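Local coordinates for protein fibrillarin-like rRNA/tRNA 2'-O-methyltransferase (Methanocaldococcus jannaschii, PDB 1FBN) that probably methylates ribose 2'-hydroxyls of rRNA and tRNA with S-adenosyl-L-methionine, at sites chosen by a guide RNA in box C/D ribonucleoprotein particles, at residues V208-I213 against D219-V224. Numbering follows the deposited sequence.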
ATOM      1  N   VAL A 208       1.729  15.519  -0.437  1.00 19.00           N
ATOM      2  CA  VAL A 208       1.075  15.853   0.829  1.00 19.58           C
ATOM      3  C   VAL A 208       1.597  15.107   2.055  1.00 19.97           C
ATOM      4  O   VAL A 208       1.233  15.441   3.181  1.00 19.16           O
ATOM      5  CB  VAL A 208      -0.476  15.701   0.745  1.00 21.43           C
ATOM      6  CG1 VAL A 208      -1.041  16.693  -0.270  1.00 19.62           C
ATOM      7  CG2 VAL A 208      -0.869  14.274   0.382  1.00 16.44           C
ATOM      8  N   ASP A 209       2.429  14.091   1.836  1.00 18.74           N
ATOM      9  CA  ASP A 209       3.018  13.331   2.938  1.00 16.77           C
ATOM     10  C   ASP A 209       4.301  12.660   2.469  1.00 17.94           C
ATOM     11  O   ASP A 209       4.471  12.362   1.280  1.00 17.82           O
ATOM     12  CB  ASP A 209       2.039  12.289   3.493  1.00 16.89           C
ATOM     13  CG  ASP A 209       2.243  12.020   4.988  1.00 20.92           C
ATOM     14  OD1 ASP A 209       3.368  12.202   5.500  1.00 21.50           O
ATOM     15  OD2 ASP A 209       1.270  11.627   5.663  1.00 22.03           O
ATOM     16  N   GLU A 210       5.211  12.456   3.412  1.00 17.66           N
ATOM     17  CA  GLU A 210       6.503  11.840   3.143  1.00 19.73           C
ATOM     18  C   GLU A 210       6.955  11.198   4.451  1.00 20.01           C
ATOM     19  O   GLU A 210       7.144  11.888   5.456  1.00 19.86           O
ATOM     20  CB  GLU A 210       7.498  12.908   2.691  1.00 20.74           C
ATOM     21  CG  GLU A 210       8.824  12.368   2.197  1.00 30.26           C
ATOM     22  CD  GLU A 210       9.783  13.463   1.751  1.00 35.10           C
ATOM     23  OE1 GLU A 210       9.324  14.469   1.162  1.00 34.96           O
ATOM     24  OE2 GLU A 210      11.002  13.309   1.983  1.00 37.83           O
ATOM     25  N   VAL A 211       7.108   9.875   4.437  1.00 19.37           N
ATOM     26  CA  VAL A 211       7.492   9.132   5.632  1.00 17.70           C
ATOM     27  C   VAL A 211       8.723   8.247   5.465  1.00 20.45           C
ATOM     28  O   VAL A 211       8.760   7.354   4.612  1.00 18.46           O
ATOM     29  CB  VAL A 211       6.322   8.225   6.129  1.00 18.97           C
ATOM     30  CG1 VAL A 211       6.668   7.585   7.466  1.00 18.23           C
ATOM     31  CG2 VAL A 211       5.033   9.018   6.248  1.00 18.49           C
ATOM     32  N   ASP A 212       9.733   8.507   6.288  1.00 22.10           N
ATOM     33  CA  ASP A 212      10.950   7.704   6.290  1.00 24.45           C
ATOM     34  C   ASP A 212      10.600   6.473   7.136  1.00 23.87           C
ATOM     35  O   ASP A 212      10.353   6.590   8.338  1.00 23.13           O
ATOM     36  CB  ASP A 212      12.104   8.487   6.938  1.00 28.52           C
ATOM     37  CG  ASP A 212      13.441   7.741   6.882  1.00 32.55           C
ATOM     38  OD1 ASP A 212      13.482   6.581   6.427  1.00 32.85           O
ATOM     39  OD2 ASP A 212      14.466   8.328   7.291  1.00 35.65           O
ATOM     40  N   ILE A 213      10.524   5.308   6.497  1.00 22.84           N
ATOM     41  CA  ILE A 213      10.192   4.073   7.203  1.00 23.59           C
ATOM     42  C   ILE A 213      11.462   3.381   7.711  1.00 27.13           C
ATOM     43  O   ILE A 213      11.484   2.175   7.960  1.00 25.20           O
ATOM     44  CB  ILE A 213       9.352   3.141   6.303  1.00 23.04           C
ATOM     45  CG1 ILE A 213      10.120   2.763   5.035  1.00 22.18           C
ATOM     46  CG2 ILE A 213       8.068   3.851   5.900  1.00 22.38           C
ATOM     47  CD1 ILE A 213       9.413   1.722   4.187  1.00 20.69           C
ATOM     48  N   ASP A 219      16.743   3.368   3.842  1.00 33.95           N
ATOM     49  CA  ASP A 219      16.726   4.247   2.675  1.00 32.71           C
ATOM     50  C   ASP A 219      15.489   4.051   1.796  1.00 29.49           C
ATOM     51  O   ASP A 219      15.578   3.950   0.569  1.00 25.82           O
ATOM     52  CB  ASP A 219      18.027   4.130   1.870  1.00 35.54           C
ATOM     53  CG  ASP A 219      19.222   4.711   2.610  1.00 38.82           C
ATOM     54  OD1 ASP A 219      19.088   5.806   3.196  1.00 36.35           O
ATOM     55  OD2 ASP A 219      20.297   4.070   2.611  1.00 43.66           O
ATOM     56  N   HIS A 220      14.338   3.986   2.466  1.00 26.48           N
ATOM     57  CA  HIS A 220      13.025   3.838   1.841  1.00 25.33           C
ATOM     58  C   HIS A 220      12.146   4.967   2.372  1.00 23.79           C
ATOM     59  O   HIS A 220      12.136   5.236   3.578  1.00 22.28           O
ATOM     60  CB  HIS A 220      12.364   2.514   2.237  1.00 26.47           C
ATOM     61  CG  HIS A 220      12.760   1.345   1.393  1.00 28.28           C
ATOM     62  ND1 HIS A 220      14.011   0.769   1.451  1.00 30.89           N
ATOM     63  CD2 HIS A 220      12.048   0.609   0.508  1.00 28.24           C
ATOM     64  CE1 HIS A 220      14.050  -0.274   0.642  1.00 30.12           C
ATOM     65  NE2 HIS A 220      12.873  -0.392   0.056  1.00 29.89           N
ATOM     66  N   VAL A 221      11.407   5.615   1.475  1.00 22.02           N
ATOM     67  CA  VAL A 221      10.502   6.703   1.852  1.00 20.13           C
ATOM     68  C   VAL A 221       9.157   6.534   1.156  1.00 19.19           C
ATOM     69  O   VAL A 221       9.105   6.268  -0.043  1.00 21.74           O
ATOM     70  CB  VAL A 221      11.075   8.095   1.469  1.00 20.45           C
ATOM     71  CG1 VAL A 221      10.027   9.174   1.673  1.00 18.10           C
ATOM     72  CG2 VAL A 221      12.305   8.409   2.302  1.00 20.26           C
HETATM   73  N   MSE A 222       8.076   6.650   1.924  1.00 17.62           N
HETATM   74  CA  MSE A 222       6.725   6.544   1.382  1.00 17.54           C
HETATM   75  C   MSE A 222       6.242   7.950   1.018  1.00 17.59           C
HETATM   76  O   MSE A 222       6.183   8.839   1.868  1.00 19.49           O
HETATM   77  CB  MSE A 222       5.774   5.913   2.415  1.00 16.71           C
HETATM   78  CG  MSE A 222       4.312   5.768   1.974  1.00 17.41           C
HETATM   79 SE   MSE A 222       4.008   4.515   0.696  1.00 10.94          SE
HETATM   80  CE  MSE A 222       3.842   3.083   1.694  1.00 19.63           C
ATOM     81  N   PHE A 223       5.960   8.161  -0.261  1.00 17.32           N
ATOM     82  CA  PHE A 223       5.454   9.443  -0.733  1.00 19.00           C
ATOM     83  C   PHE A 223       3.953   9.323  -0.980  1.00 18.99           C
ATOM     84  O   PHE A 223       3.466   8.276  -1.415  1.00 16.20           O
ATOM     85  CB  PHE A 223       6.134   9.861  -2.048  1.00 21.94           C
ATOM     86  CG  PHE A 223       7.558  10.318  -1.890  1.00 24.97           C
ATOM     87  CD1 PHE A 223       7.845  11.645  -1.569  1.00 27.80           C
ATOM     88  CD2 PHE A 223       8.613   9.431  -2.079  1.00 25.39           C
ATOM     89  CE1 PHE A 223       9.164  12.082  -1.441  1.00 29.54           C
ATOM     90  CE2 PHE A 223       9.938   9.857  -1.954  1.00 28.43           C
ATOM     91  CZ  PHE A 223      10.212  11.186  -1.634  1.00 30.11           C
ATOM     92  N   VAL A 224       3.223  10.381  -0.644  1.00 16.72           N
ATOM     93  CA  VAL A 224       1.785  10.432  -0.870  1.00 15.96           C
ATOM     94  C   VAL A 224       1.513  11.762  -1.563  1.00 18.28           C
ATOM     95  O   VAL A 224       1.994  12.811  -1.127  1.00 18.30           O
ATOM     96  CB  VAL A 224       0.973  10.353   0.441  1.00 17.16           C
ATOM     97  CG1 VAL A 224      -0.515  10.449   0.137  1.00 16.91           C
ATOM     98  CG2 VAL A 224       1.269   9.051   1.182  1.00 15.98           C
TER
HETATM   99  O   HOH W   1      14.780   4.473   5.333  1.00 46.09           O
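Glu210 holds CG anti to the backbone N (chi1 -172°) and stays extended, while in Phe223 CG is anti to the carbonyl carbon (chi1 -73°), and the two side chains run side by side in the same direction. The carboxylate, its plane 41° from that of the ring, reaches one ring corner, with Glu210 CD 3.5 Å from Phe223 CE1. Lower on the chain, Glu210 CG meets Val221 CG1 at 3.5 Å, and that same methyl sits over one face of the Phe223 ring, offset toward its rim. Phe193 of helix 189-203 packs on both Val221 and Phe223. An alanine in place of Phe223 would probably open a gap beside Phe193 and leave Glu210 CG and the Val221 methyl without the ring they lie against. The two strands form the antiparallel hairpin at one edge of the seven-stranded Rossmann-like methyltransferase sheet: 220-227 pairs with 172-179 on one side and with the outermost strand 205-212 on the other. Val211 and Met222 make a hydrogen-bonded pair through two 2.9 Å bonds, Val211 N to Met222 O, in the carbonyl plane, and Met222 N to Val211 O. At the far end a classic beta bulge sets Val208 and Asp209 against Val224, whose O accepts from Val208 N at 2.8 Å and, less closely, from Asp209 N. Asp209 OD2 accepts from the backbone N-H groups of Lys68 and Val69, while OD1 takes a weak bond from Glu210 N. Toward the turn, Ile213 lays CG1 and CD1 against His220 CB, each at 3.6 Å, and it also touches Ala61 and Ala62 of helix 58-64. Beside it a water donates to Asp212 OD1 at 2.7 Å and accepts from His220 N, bridging the two strands next to the turn; OD1 also takes a weak bond from the N of Glu214.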